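Local coordinates for protein putative glycosyltransferase (GalT1) (Streptococcus parasanguinis FW213, PDB 5HEA) that probably transfers sugar from a nucleotide-activated donor, this chain being the C-terminal GT-A-type glycosyltransferase part of a longer protein, at residues D95-Y101 and E210-S216; L20-D25 and I51-Y55; P72-R76 and R189-A193; S114-N120 and T170-K174. One frame throughout, in Å; residues are numbered along the deposited sequence.

From the N terminus, contact 2 closes first. It brings helix 20-28 against helix 48-58 and is complete before any other contact opens. Contact 3 opens next, at helix 72-82, and contact 1 opens at Asp95. Contact 4 both opens and closes within these two loops, pairing strands 116-125 and 171-174. Contact 3 then closes at 189-193 and contact 1 at 210-216, so contacts 1 and 3 cross. Contacts 1 and 4 share a sheet, where strands 204-217 and 116-125 are neighbours, and Tyr101 packs on Cys119. Contact 1 also touches contact 2, where Phe96 meets Arg22. Contact 3 touches none of the others.

Contact 1: residues D95-Y101 and E210-S216; sequences DFVEEFY and EGSYYYS
A short antiparallel beta ladder joins Phe96 and Val97 to Tyr214 and Tyr213, just after Asp92. Tyr214 N donates to Phe96 O at 2.7 Å. Phe96 N returns a longer bond to Tyr214 O, 3.3 Å. Glu98 N continues the ladder to Ser212 O.

The two oxygens of Asp95 take different partners. OD2 of Asp95 takes Tyr213 OH at 2.5 Å through its anti lone pair, with the carboxylate turned 77° from the ring. OD1 of Asp95 receives Ser216 N at 2.9 Å from above the carboxylate plane. Tyr213 OH also bonds Asp92 N.

On the face of Phe96 and Tyr214, Tyr214 CB sits over the centre of the Phe96 ring, so the two rings barely overlap. Tyr214 OH donates to the anti lone pair of Glu98 OE2 at 2.8 Å. A bend at chi2 (-75°) brings the Glu98 carboxylate to it. On the other face, Val97 CG1 presses on Tyr213 CD2 at 3.5 Å. Tyr101 runs alongside Tyr213, its OH near CD2 of that ring.

The ladder thus anchors the chain just beyond an acidic sequence consistent with the DXD motif of GT-A glycosyltransferases.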
loop_
_atom_site.group_PDB
_atom_site.type_symbol
_atom_site.label_atom_id
_atom_site.label_comp_id
_atom_site.label_asym_id
_atom_site.label_seq_id
_atom_site.Cartn_x
_atom_site.Cartn_y
_atom_site.Cartn_z
ATOM N N ASP A 95 -19.964 -26.543 14.068
ATOM C CA ASP A 95 -20.234 -27.537 15.107
ATOM C C ASP A 95 -21.724 -27.765 15.329
ATOM O O ASP A 95 -22.548 -27.148 14.661
ATOM C CB ASP A 95 -19.576 -27.085 16.416
ATOM C CG ASP A 95 -18.069 -26.914 16.281
ATOM O OD1 ASP A 95 -17.462 -27.649 15.464
ATOM O OD2 ASP A 95 -17.488 -26.054 16.993
ATOM N N PHE A 96 -22.066 -28.664 16.256
ATOM C CA PHE A 96 -23.465 -28.908 16.606
ATOM C C PHE A 96 -23.585 -29.465 18.018
ATOM O O PHE A 96 -22.590 -29.866 18.624
ATOM C CB PHE A 96 -24.161 -29.821 15.581
ATOM C CG PHE A 96 -23.479 -31.148 15.387
ATOM C CD1 PHE A 96 -22.348 -31.249 14.587
ATOM C CD2 PHE A 96 -23.971 -32.294 16.002
ATOM C CE1 PHE A 96 -21.716 -32.461 14.405
ATOM C CE2 PHE A 96 -23.348 -33.528 15.821
ATOM C CZ PHE A 96 -22.220 -33.615 15.021
ATOM N N VAL A 97 -24.801 -29.465 18.553
ATOM C CA VAL A 97 -25.005 -29.798 19.958
ATOM C C VAL A 97 -26.190 -30.737 20.191
ATOM O O VAL A 97 -27.074 -30.875 19.337
ATOM C CB VAL A 97 -25.221 -28.514 20.807
ATOM C CG1 VAL A 97 -24.002 -27.604 20.740
ATOM C CG2 VAL A 97 -26.445 -27.760 20.312
ATOM N N GLU A 98 -26.203 -31.364 21.369
ATOM C CA GLU A 98 -27.338 -32.163 21.823
ATOM C C GLU A 98 -28.523 -31.248 22.066
ATOM O O GLU A 98 -28.344 -30.052 22.257
ATOM C CB GLU A 98 -26.999 -32.875 23.136
ATOM C CG GLU A 98 -25.956 -33.958 23.014
ATOM C CD GLU A 98 -26.508 -35.214 22.379
ATOM O OE1 GLU A 98 -27.745 -35.311 22.229
ATOM O OE2 GLU A 98 -25.704 -36.103 22.026
ATOM N N GLU A 99 -29.731 -31.807 22.086
ATOM C CA GLU A 99 -30.935 -31.001 22.283
ATOM C C GLU A 99 -31.067 -30.457 23.706
ATOM O O GLU A 99 -31.806 -29.491 23.936
ATOM C CB GLU A 99 -32.189 -31.797 21.913
ATOM C CG GLU A 99 -32.597 -32.802 22.971
ATOM C CD GLU A 99 -33.846 -33.574 22.591
ATOM O OE1 GLU A 99 -34.115 -33.694 21.375
ATOM O OE2 GLU A 99 -34.553 -34.052 23.507
ATOM N N PHE A 100 -30.358 -31.076 24.652
ATOM C CA PHE A 100 -30.393 -30.659 26.060
ATOM C C PHE A 100 -29.179 -29.819 26.471
ATOM O O PHE A 100 -28.969 -29.537 27.654
ATOM C CB PHE A 100 -30.507 -31.885 26.972
ATOM C CG PHE A 100 -29.494 -32.953 26.681
ATOM C CD1 PHE A 100 -28.173 -32.810 27.080
ATOM C CD2 PHE A 100 -29.866 -34.111 26.013
ATOM C CE1 PHE A 100 -27.237 -33.797 26.815
ATOM C CE2 PHE A 100 -28.928 -35.103 25.741
ATOM C CZ PHE A 100 -27.615 -34.942 26.145
ATOM N N TYR A 101 -28.380 -29.428 25.489
ATOM C CA TYR A 101 -27.145 -28.670 25.720
ATOM C C TYR A 101 -27.332 -27.414 26.569
ATOM O O TYR A 101 -26.709 -27.256 27.626
ATOM C CB TYR A 101 -26.545 -28.285 24.363
ATOM C CG TYR A 101 -25.353 -27.351 24.414
ATOM C CD1 TYR A 101 -24.109 -27.812 24.821
ATOM C CD2 TYR A 101 -25.463 -26.031 23.994
ATOM C CE1 TYR A 101 -23.005 -26.976 24.842
ATOM C CE2 TYR A 101 -24.363 -25.178 24.011
ATOM C CZ TYR A 101 -23.139 -25.667 24.436
ATOM O OH TYR A 101 -22.041 -24.857 24.462
ATOM N N GLU A 210 -19.795 -33.544 30.613
ATOM C CA GLU A 210 -20.567 -34.227 29.584
ATOM C C GLU A 210 -20.184 -33.629 28.230
ATOM O O GLU A 210 -20.002 -32.412 28.106
ATOM C CB GLU A 210 -22.070 -34.071 29.840
ATOM C CG GLU A 210 -22.542 -32.626 29.929
ATOM C CD GLU A 210 -24.045 -32.509 30.178
ATOM O OE1 GLU A 210 -24.526 -33.069 31.189
ATOM O OE2 GLU A 210 -24.738 -31.852 29.363
ATOM N N GLY A 211 -20.036 -34.481 27.222
ATOM C CA GLY A 211 -19.688 -34.013 25.889
ATOM C C GLY A 211 -20.946 -33.718 25.088
ATOM O O GLY A 211 -21.279 -34.451 24.168
ATOM N N SER A 212 -21.649 -32.647 25.447
ATOM C CA SER A 212 -22.932 -32.324 24.827
ATOM C C SER A 212 -22.759 -31.405 23.626
ATOM O O SER A 212 -23.695 -31.175 22.851
ATOM C CB SER A 212 -23.848 -31.667 25.849
ATOM O OG SER A 212 -24.111 -32.571 26.908
ATOM N N TYR A 213 -21.552 -30.876 23.494
ATOM C CA TYR A 213 -21.172 -30.075 22.331
ATOM C C TYR A 213 -20.311 -30.961 21.436
ATOM O O TYR A 213 -19.448 -31.693 21.936
ATOM C CB TYR A 213 -20.372 -28.860 22.804
ATOM C CG TYR A 213 -20.008 -27.845 21.723
ATOM C CD1 TYR A 213 -18.904 -28.045 20.897
ATOM C CD2 TYR A 213 -20.746 -26.676 21.564
ATOM C CE1 TYR A 213 -18.544 -27.103 19.913
ATOM C CE2 TYR A 213 -20.412 -25.732 20.579
ATOM C CZ TYR A 213 -19.308 -25.954 19.761
ATOM O OH TYR A 213 -18.956 -25.025 18.795
ATOM N N TYR A 214 -20.551 -30.908 20.125
ATOM C CA TYR A 214 -19.772 -31.691 19.165
ATOM C C TYR A 214 -18.874 -30.818 18.286
ATOM O O TYR A 214 -19.345 -29.956 17.540
ATOM C CB TYR A 214 -20.684 -32.598 18.327
ATOM C CG TYR A 214 -21.325 -33.688 19.172
ATOM C CD1 TYR A 214 -20.602 -34.820 19.540
ATOM C CD2 TYR A 214 -22.635 -33.570 19.624
ATOM C CE1 TYR A 214 -21.171 -35.809 20.330
ATOM C CE2 TYR A 214 -23.211 -34.548 20.417
ATOM C CZ TYR A 214 -22.470 -35.663 20.765
ATOM O OH TYR A 214 -23.029 -36.651 21.544
ATOM N N TYR A 215 -17.573 -31.053 18.413
ATOM C CA TYR A 215 -16.545 -30.311 17.704
ATOM C C TYR A 215 -16.283 -31.032 16.382
ATOM O O TYR A 215 -15.837 -32.180 16.370
ATOM C CB TYR A 215 -15.264 -30.269 18.555
ATOM C CG TYR A 215 -14.108 -29.523 17.934
ATOM C CD1 TYR A 215 -13.175 -30.179 17.143
ATOM C CD2 TYR A 215 -13.951 -28.159 18.137
ATOM C CE1 TYR A 215 -12.115 -29.497 16.570
ATOM C CE2 TYR A 215 -12.898 -27.465 17.565
ATOM C CZ TYR A 215 -11.984 -28.140 16.787
ATOM O OH TYR A 215 -10.937 -27.454 16.222
ATOM N N SER A 216 -16.585 -30.362 15.276
ATOM C CA SER A 216 -16.350 -30.917 13.952
ATOM C C SER A 216 -14.864 -30.903 13.624
ATOM O O SER A 216 -14.228 -29.852 13.620
ATOM C CB SER A 216 -17.108 -30.106 12.910
ATOM O OG SER A 216 -16.641 -30.399 11.611
HETATM O O HOH W 1 -14.971 -27.363 14.376
HETATM O O HOH W 2 -24.495 -28.818 28.277
#

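Contact 2: residues L20-D25 and I51-Y55; sequences LKRCLD and ICEEY
Tyr55 is the main bump, and Lys21, Leu24 and Asp25 form the hollow that receives it. Its ring reaches from helix 48-58 across to helix 20-28. Leu24 CD1 lies over one face of the Tyr55 ring, 4.1 Å from its centroid and displaced from the ring centre, in a CH-pi contact. Lys21 and Asp25 meet different edges. Lys21 CG lies near Tyr55 CE1, while Asp25 OD1 stands close to the ring plane on the CE2 side. The end of the ring is held as well: Tyr55 OH donates to Asp25 OD1 at 2.7 Å, arriving 43° out of the carboxylate plane. Lys21 CB packs on Tyr55 OH at 3.4 Å. The Lys21 chain then bends at chi3 (-91°) and carries its amine away from the contact.

The two helices follow successive strands of the parallel sheet 7-13, 35-41, 62-66, in the beta-alpha-beta manner of a Rossmann-like GT-A core. The axes of segments 20-25 and 51-55 come within 10.9 Å and are inclined at 28°, close enough for side chains to interlock but not for the backbones to touch.

One turn back, the bump comes from the other side. Leu20 CD2 fits a notch on helix 48-58, meeting Ile51 CG2 at 3.6 Å and Cys52 SG at 3.7 Å. The Leu20 and Ile51 side chains run antiparallel to one another. Beneath them, Leu20 and Cys52 both rest on Val13 of strand 7-13, and Leu24 and Cys52 on Leu39 of strand 35-41. Glu53, on the same helix as Tyr55, packs on Tyr279 of a neighbouring subunit.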
loop_
_atom_site.group_PDB
_atom_site.type_symbol
_atom_site.label_atom_id
_atom_site.label_comp_id
_atom_site.label_asym_id
_atom_site.label_seq_id
_atom_site.Cartn_x
_atom_site.Cartn_y
_atom_site.Cartn_z
ATOM N N LEU A 20 -23.497 -25.097 8.113
ATOM C CA LEU A 20 -24.356 -24.147 8.818
ATOM C C LEU A 20 -25.746 -24.701 9.154
ATOM O O LEU A 20 -26.266 -24.472 10.258
ATOM C CB LEU A 20 -24.459 -22.841 8.022
ATOM C CG LEU A 20 -25.170 -21.660 8.684
ATOM C CD1 LEU A 20 -24.535 -21.285 10.017
ATOM C CD2 LEU A 20 -25.148 -20.460 7.736
ATOM N N LYS A 21 -26.357 -25.429 8.222
ATOM C CA LYS A 21 -27.707 -25.955 8.455
ATOM C C LYS A 21 -27.720 -26.961 9.614
ATOM O O LYS A 21 -28.621 -26.952 10.451
ATOM C CB LYS A 21 -28.298 -26.604 7.179
ATOM C CG LYS A 21 -28.546 -25.643 6.005
ATOM C CD LYS A 21 -29.444 -26.263 4.914
ATOM C CE LYS A 21 -28.648 -26.982 3.821
ATOM N NZ LYS A 21 -29.534 -27.726 2.848
ATOM N N ARG A 22 -26.717 -27.831 9.655
ATOM C CA ARG A 22 -26.588 -28.772 10.760
ATOM C C ARG A 22 -26.468 -28.029 12.101
ATOM O O ARG A 22 -27.140 -28.381 13.076
ATOM C CB ARG A 22 -25.390 -29.697 10.543
ATOM C CG ARG A 22 -25.256 -30.782 11.601
ATOM C CD ARG A 22 -24.014 -31.610 11.352
ATOM N NE ARG A 22 -22.806 -30.789 11.405
ATOM C CZ ARG A 22 -21.613 -31.196 10.993
ATOM N NH1 ARG A 22 -21.460 -32.415 10.486
ATOM N NH2 ARG A 22 -20.570 -30.394 11.088
ATOM N N CYS A 23 -25.647 -26.985 12.133
ATOM C CA CYS A 23 -25.500 -26.185 13.351
ATOM C C CYS A 23 -26.839 -25.591 13.781
ATOM O O CYS A 23 -27.300 -25.810 14.903
ATOM C CB CYS A 23 -24.470 -25.072 13.145
ATOM S SG CYS A 23 -24.313 -23.960 14.580
ATOM N N LEU A 24 -27.475 -24.858 12.871
ATOM C CA LEU A 24 -28.717 -24.168 13.182
ATOM C C LEU A 24 -29.876 -25.122 13.535
ATOM O O LEU A 24 -30.668 -24.820 14.426
ATOM C CB LEU A 24 -29.102 -23.217 12.043
ATOM C CG LEU A 24 -28.105 -22.065 11.799
ATOM C CD1 LEU A 24 -28.579 -21.145 10.686
ATOM C CD2 LEU A 24 -27.852 -21.273 13.071
ATOM N N ASP A 25 -29.984 -26.251 12.833
ATOM C CA ASP A 25 -31.002 -27.258 13.160
ATOM C C ASP A 25 -30.825 -27.734 14.610
ATOM O O ASP A 25 -31.798 -27.849 15.359
ATOM C CB ASP A 25 -30.952 -28.470 12.199
ATOM C CG ASP A 25 -31.435 -28.142 10.770
ATOM O OD1 ASP A 25 -32.151 -27.133 10.562
ATOM O OD2 ASP A 25 -31.098 -28.920 9.844
ATOM N N ILE A 51 -28.289 -18.854 3.407
ATOM C CA ILE A 51 -28.740 -19.828 4.400
ATOM C C ILE A 51 -29.174 -19.119 5.692
ATOM O O ILE A 51 -30.194 -19.465 6.270
ATOM C CB ILE A 51 -27.660 -20.901 4.669
ATOM C CG1 ILE A 51 -27.522 -21.802 3.431
ATOM C CG2 ILE A 51 -27.994 -21.722 5.934
ATOM C CD1 ILE A 51 -26.219 -22.575 3.355
ATOM N N CYS A 52 -28.419 -18.108 6.123
ATOM C CA CYS A 52 -28.796 -17.335 7.307
ATOM C C CYS A 52 -30.174 -16.685 7.142
ATOM O O CYS A 52 -31.013 -16.742 8.049
ATOM C CB CYS A 52 -27.756 -16.254 7.604
ATOM S SG CYS A 52 -26.169 -16.899 8.254
ATOM N N GLU A 53 -30.390 -16.061 5.986
ATOM C CA GLU A 53 -31.657 -15.382 5.696
ATOM C C GLU A 53 -32.841 -16.338 5.709
ATOM O O GLU A 53 -33.898 -16.017 6.246
ATOM C CB GLU A 53 -31.588 -14.654 4.349
ATOM C CG GLU A 53 -30.719 -13.406 4.364
ATOM C CD GLU A 53 -31.304 -12.296 5.227
ATOM O OE1 GLU A 53 -32.519 -12.335 5.508
ATOM O OE2 GLU A 53 -30.549 -11.385 5.631
ATOM N N GLU A 54 -32.655 -17.514 5.118
ATOM C CA GLU A 54 -33.720 -18.509 5.057
ATOM C C GLU A 54 -34.123 -18.989 6.445
ATOM O O GLU A 54 -35.307 -19.153 6.711
ATOM C CB GLU A 54 -33.315 -19.690 4.181
ATOM C CG GLU A 54 -33.164 -19.335 2.711
ATOM C CD GLU A 54 -32.694 -20.515 1.871
ATOM O OE1 GLU A 54 -32.084 -21.451 2.439
ATOM O OE2 GLU A 54 -32.939 -20.508 0.644
ATOM N N TYR A 55 -33.151 -19.216 7.331
ATOM C CA TYR A 55 -33.477 -19.632 8.701
ATOM C C TYR A 55 -34.156 -18.505 9.501
ATOM O O TYR A 55 -35.063 -18.758 10.291
ATOM C CB TYR A 55 -32.238 -20.167 9.445
ATOM C CG TYR A 55 -31.980 -21.637 9.208
ATOM C CD1 TYR A 55 -31.351 -22.071 8.046
ATOM C CD2 TYR A 55 -32.383 -22.594 10.133
ATOM C CE1 TYR A 55 -31.121 -23.422 7.814
ATOM C CE2 TYR A 55 -32.161 -23.950 9.907
ATOM C CZ TYR A 55 -31.527 -24.357 8.747
ATOM O OH TYR A 55 -31.295 -25.697 8.505
#

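Contact 3: residues P72-R76 and R189-A193; sequences PSAAR and REDDA
Arg76 NH1 is approached by two carboxylates. Glu190 OE2 lies 2.7 Å from Arg76 NH1, close to the guanidinium plane, and accepts a fairly straight hydrogen bond (159°) through its anti lone pair. Asp191 OD1 comes over a guanidinium face instead, 3.3 Å from Arg76 NH1. No N-H points at it, so this second salt bridge works by charge alone. The Arg76 chain is extended from CG to NE, and the guanidinium therefore reaches from helix 72-82 into the acidic loop. Glu190 meets it with a folded chain. A chi1 of 65° sets its CG over the backbone, flanked by N and C, and a bend at chi2 (-86°) lays OE2 beside Arg76.

Glu190 and Asp191 are consistent with the ED motif found near the acceptor site of many family 2 glycosyltransferases. Whether either residue is catalytic here is not established.

Glu190 is also packed by the start of helix 72-82. Pro72 CB touches Glu190 OE2 at 3.3 Å. Ser73 OG presses on Glu190 CB at 3.0 Å while bonding Pro184 O. Phe183 makes a cation-pi contact with Arg76, and Asp92 OD1 forms a long, weak ion pair with Arg76 NH2. Farther along the loop, Asp192 makes salt bridges with Arg189, Arg241 and Arg262, so the same loop also ties to helices 231-247 and 253-272.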
loop_
_atom_site.group_PDB
_atom_site.type_symbol
_atom_site.label_atom_id
_atom_site.label_comp_id
_atom_site.label_asym_id
_atom_site.label_seq_id
_atom_site.Cartn_x
_atom_site.Cartn_y
_atom_site.Cartn_z
ATOM N N PRO A 72 -13.000 -13.228 12.940
ATOM C CA PRO A 72 -13.787 -13.908 13.976
ATOM C C PRO A 72 -13.893 -13.083 15.258
ATOM O O PRO A 72 -14.926 -13.144 15.937
ATOM C CB PRO A 72 -12.996 -15.200 14.236
ATOM C CG PRO A 72 -12.133 -15.378 13.054
ATOM C CD PRO A 72 -11.824 -14.017 12.530
ATOM N N SER A 73 -12.852 -12.320 15.590
ATOM C CA SER A 73 -12.906 -11.485 16.803
ATOM C C SER A 73 -13.935 -10.379 16.654
ATOM O O SER A 73 -14.745 -10.150 17.547
ATOM C CB SER A 73 -11.554 -10.848 17.117
ATOM O OG SER A 73 -10.617 -11.825 17.520
ATOM N N ALA A 74 -13.888 -9.684 15.521
ATOM C CA ALA A 74 -14.838 -8.619 15.259
ATOM C C ALA A 74 -16.261 -9.155 15.195
ATOM O O ALA A 74 -17.194 -8.504 15.667
ATOM C CB ALA A 74 -14.481 -7.882 13.968
ATOM N N ALA A 75 -16.433 -10.339 14.615
ATOM C CA ALA A 75 -17.756 -10.952 14.544
ATOM C C ALA A 75 -18.312 -11.250 15.941
ATOM O O ALA A 75 -19.480 -10.982 16.229
ATOM C CB ALA A 75 -17.714 -12.231 13.697
ATOM N N ARG A 76 -17.485 -11.810 16.814
ATOM C CA ARG A 76 -17.960 -12.122 18.165
ATOM C C ARG A 76 -18.257 -10.841 18.946
ATOM O O ARG A 76 -19.244 -10.767 19.671
ATOM C CB ARG A 76 -16.947 -12.977 18.925
ATOM C CG ARG A 76 -16.757 -14.367 18.340
ATOM C CD ARG A 76 -16.039 -15.278 19.324
ATOM N NE ARG A 76 -15.787 -16.604 18.767
ATOM C CZ ARG A 76 -14.614 -16.975 18.272
ATOM N NH1 ARG A 76 -13.614 -16.115 18.284
ATOM N NH2 ARG A 76 -14.436 -18.191 17.772
ATOM N N ARG A 189 -6.057 -17.043 17.658
ATOM C CA ARG A 189 -5.959 -17.403 19.076
ATOM C C ARG A 189 -6.653 -16.307 19.889
ATOM O O ARG A 189 -6.118 -15.786 20.870
ATOM C CB ARG A 189 -4.495 -17.567 19.504
ATOM C CG ARG A 189 -3.718 -18.622 18.736
ATOM C CD ARG A 189 -4.264 -20.013 19.015
ATOM N NE ARG A 189 -3.215 -21.032 18.986
ATOM C CZ ARG A 189 -2.587 -21.492 20.066
ATOM N NH1 ARG A 189 -2.900 -21.031 21.275
ATOM N NH2 ARG A 189 -1.648 -22.418 19.935
ATOM N N GLU A 190 -7.836 -15.915 19.434
ATOM C CA GLU A 190 -8.538 -14.810 20.066
ATOM C C GLU A 190 -9.239 -15.310 21.329
ATOM O O GLU A 190 -9.315 -14.577 22.325
ATOM C CB GLU A 190 -9.506 -14.129 19.086
ATOM C CG GLU A 190 -10.687 -14.985 18.578
ATOM C CD GLU A 190 -10.373 -15.866 17.350
ATOM O OE1 GLU A 190 -9.196 -15.987 16.931
ATOM O OE2 GLU A 190 -11.330 -16.455 16.795
ATOM N N ASP A 191 -9.711 -16.563 21.276
ATOM C CA ASP A 191 -10.302 -17.276 22.429
ATOM C C ASP A 191 -9.282 -17.397 23.554
ATOM O O ASP A 191 -9.600 -17.160 24.731
ATOM C CB ASP A 191 -10.749 -18.707 22.052
ATOM C CG ASP A 191 -12.029 -18.746 21.219
ATOM O OD1 ASP A 191 -12.657 -17.680 21.043
ATOM O OD2 ASP A 191 -12.413 -19.855 20.749
ATOM N N ASP A 192 -8.067 -17.789 23.164
ATOM C CA ASP A 192 -6.911 -17.937 24.054
ATOM C C ASP A 192 -6.650 -16.638 24.847
ATOM O O ASP A 192 -6.295 -16.681 26.022
ATOM C CB ASP A 192 -5.699 -18.325 23.188
ATOM C CG ASP A 192 -4.418 -18.596 23.993
ATOM O OD1 ASP A 192 -4.467 -19.014 25.169
ATOM O OD2 ASP A 192 -3.340 -18.413 23.407
ATOM N N ALA A 193 -6.853 -15.491 24.197
ATOM C CA ALA A 193 -6.595 -14.181 24.800
ATOM C C ALA A 193 -7.748 -13.652 25.643
ATOM O O ALA A 193 -7.590 -12.650 26.340
ATOM C CB ALA A 193 -6.245 -13.158 23.706
#

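Contact 4: residues S114-N120 and T170-K174; sequences SDISVCN and TKLFK
Ser117 and Leu172 form a hydrogen-bonded antiparallel pair. Leu172 N reaches Ser117 O at 2.8 Å, and Ser117 N returns to Leu172 O at 3.0 Å. Cys119 N to Thr170 O (2.7 Å) and Lys174 N to Asp115 O (3.0 Å) extend the ladder at its two ends.

Side chains alternate about it. Ile116 CD1 meets the edge of the Phe173 ring at CD1, 3.8 Å away. On that face Val118 CG1 lies alongside Lys171 CG, also 3.8 Å apart. On the other face, Ser117 OG packs on Leu172 CB.

Beyond the ladder, Lys174 stretches back over Asp115. Its CG lies anti to the carbonyl carbon (chi1 -80°), and the extended chain beyond carries NZ to Asp115 OD2. This salt bridge, 2.9 Å from Lys174 NZ to Asp115 OD2, meets the anti side 24° out of the carboxylate plane.

Farther out, Ser117 OG bonds Leu105 O of helix 101-110. Strand 204-217 bonds to the backbone of Ile116 and Val118.

The Lys174-Asp115 pair thus ties the strands by charge at one end of the ladder, with Asp115 OD1 fixed by Ser203 N. The charge of buried Lys171 is instead probably spread over the carbonyls of Leu163, Phe167 and Pro169.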
loop_
_atom_site.group_PDB
_atom_site.type_symbol
_atom_site.label_atom_id
_atom_site.label_comp_id
_atom_site.label_asym_id
_atom_site.label_seq_id
_atom_site.Cartn_x
_atom_site.Cartn_y
_atom_site.Cartn_z
ATOM N N SER A 114 -23.622 -20.072 40.444
ATOM C CA SER A 114 -22.350 -19.775 39.787
ATOM C C SER A 114 -22.510 -18.618 38.817
ATOM O O SER A 114 -23.621 -18.248 38.472
ATOM C CB SER A 114 -21.850 -20.996 39.022
ATOM O OG SER A 114 -21.399 -21.988 39.914
ATOM N N ASP A 115 -21.395 -18.071 38.349
ATOM C CA ASP A 115 -21.437 -16.972 37.391
ATOM C C ASP A 115 -21.202 -17.481 35.978
ATOM O O ASP A 115 -21.511 -16.798 35.002
ATOM C CB ASP A 115 -20.369 -15.956 37.749
ATOM C CG ASP A 115 -20.547 -15.418 39.168
ATOM O OD1 ASP A 115 -19.638 -15.605 39.999
ATOM O OD2 ASP A 115 -21.611 -14.832 39.449
ATOM N N ILE A 116 -20.618 -18.674 35.899
ATOM C CA ILE A 116 -20.272 -19.332 34.641
ATOM C C ILE A 116 -20.498 -20.830 34.822
ATOM O O ILE A 116 -20.210 -21.373 35.890
ATOM C CB ILE A 116 -18.786 -19.091 34.267
ATOM C CG1 ILE A 116 -18.506 -17.583 34.153
ATOM C CG2 ILE A 116 -18.428 -19.817 32.947
ATOM C CD1 ILE A 116 -17.039 -17.217 33.961
ATOM N N SER A 117 -21.051 -21.487 33.806
ATOM C CA SER A 117 -21.053 -22.942 33.750
ATOM C C SER A 117 -20.348 -23.370 32.459
ATOM O O SER A 117 -20.351 -22.644 31.461
ATOM C CB SER A 117 -22.470 -23.517 33.825
ATOM O OG SER A 117 -23.221 -23.192 32.669
ATOM N N VAL A 118 -19.725 -24.539 32.500
ATOM C CA VAL A 118 -18.881 -25.017 31.415
ATOM C C VAL A 118 -19.165 -26.493 31.250
ATOM O O VAL A 118 -19.255 -27.222 32.242
ATOM C CB VAL A 118 -17.377 -24.845 31.758
ATOM C CG1 VAL A 118 -16.477 -25.354 30.608
ATOM C CG2 VAL A 118 -17.049 -23.389 32.101
ATOM N N CYS A 119 -19.335 -26.942 30.012
ATOM C CA CYS A 119 -19.400 -28.381 29.773
ATOM C C CYS A 119 -18.236 -28.801 28.897
ATOM O O CYS A 119 -17.375 -27.986 28.556
ATOM C CB CYS A 119 -20.757 -28.824 29.184
ATOM S SG CYS A 119 -21.101 -28.330 27.468
ATOM N N ASN A 120 -18.201 -30.071 28.537
ATOM C CA ASN A 120 -17.098 -30.592 27.753
ATOM C C ASN A 120 -17.576 -30.791 26.318
ATOM O O ASN A 120 -18.691 -30.386 25.956
ATOM C CB ASN A 120 -16.609 -31.914 28.370
ATOM C CG ASN A 120 -15.118 -32.135 28.184
ATOM O OD1 ASN A 120 -14.539 -31.754 27.166
ATOM N ND2 ASN A 120 -14.488 -32.746 29.176
ATOM N N THR A 170 -19.102 -24.077 24.654
ATOM C CA THR A 170 -19.300 -24.996 25.802
ATOM C C THR A 170 -19.494 -24.274 27.128
ATOM O O THR A 170 -19.535 -24.903 28.178
ATOM C CB THR A 170 -18.203 -26.127 25.950
ATOM O OG1 THR A 170 -17.093 -25.665 26.727
ATOM C CG2 THR A 170 -17.722 -26.653 24.582
ATOM N N LYS A 171 -19.633 -22.952 27.071
ATOM C CA LYS A 171 -19.584 -22.127 28.260
ATOM C C LYS A 171 -20.730 -21.133 28.268
ATOM O O LYS A 171 -20.993 -20.458 27.273
ATOM C CB LYS A 171 -18.225 -21.406 28.327
ATOM C CG LYS A 171 -17.043 -22.397 28.306
ATOM C CD LYS A 171 -15.715 -21.733 28.051
ATOM C CE LYS A 171 -14.629 -22.793 27.923
ATOM N NZ LYS A 171 -14.799 -23.661 26.713
ATOM N N LEU A 172 -21.424 -21.067 29.398
ATOM C CA LEU A 172 -22.508 -20.110 29.599
ATOM C C LEU A 172 -22.061 -19.049 30.606
ATOM O O LEU A 172 -21.720 -19.378 31.744
ATOM C CB LEU A 172 -23.757 -20.838 30.101
ATOM C CG LEU A 172 -25.015 -20.003 30.335
ATOM C CD1 LEU A 172 -25.552 -19.494 29.004
ATOM C CD2 LEU A 172 -26.078 -20.804 31.094
ATOM N N PHE A 173 -22.058 -17.784 30.177
ATOM C CA PHE A 173 -21.553 -16.664 30.979
ATOM C C PHE A 173 -22.670 -15.702 31.387
ATOM O O PHE A 173 -23.496 -15.338 30.555
ATOM C CB PHE A 173 -20.551 -15.830 30.162
ATOM C CG PHE A 173 -19.371 -16.606 29.637
ATOM C CD1 PHE A 173 -18.257 -16.826 30.435
ATOM C CD2 PHE A 173 -19.367 -17.096 28.339
ATOM C CE1 PHE A 173 -17.165 -17.541 29.956
ATOM C CE2 PHE A 173 -18.272 -17.812 27.843
ATOM C CZ PHE A 173 -17.172 -18.037 28.656
ATOM N N LYS A 174 -22.678 -15.262 32.646
ATOM C CA LYS A 174 -23.462 -14.086 33.013
ATOM C C LYS A 174 -23.008 -12.945 32.131
ATOM O O LYS A 174 -21.805 -12.746 31.930
ATOM C CB LYS A 174 -23.279 -13.719 34.486
ATOM C CG LYS A 174 -24.121 -14.598 35.409
ATOM C CD LYS A 174 -24.040 -14.148 36.846
ATOM C CE LYS A 174 -24.771 -15.124 37.750
ATOM N NZ LYS A 174 -24.458 -14.893 39.197
HETATM O O HOH W 3 -26.116 -17.620 39.374
#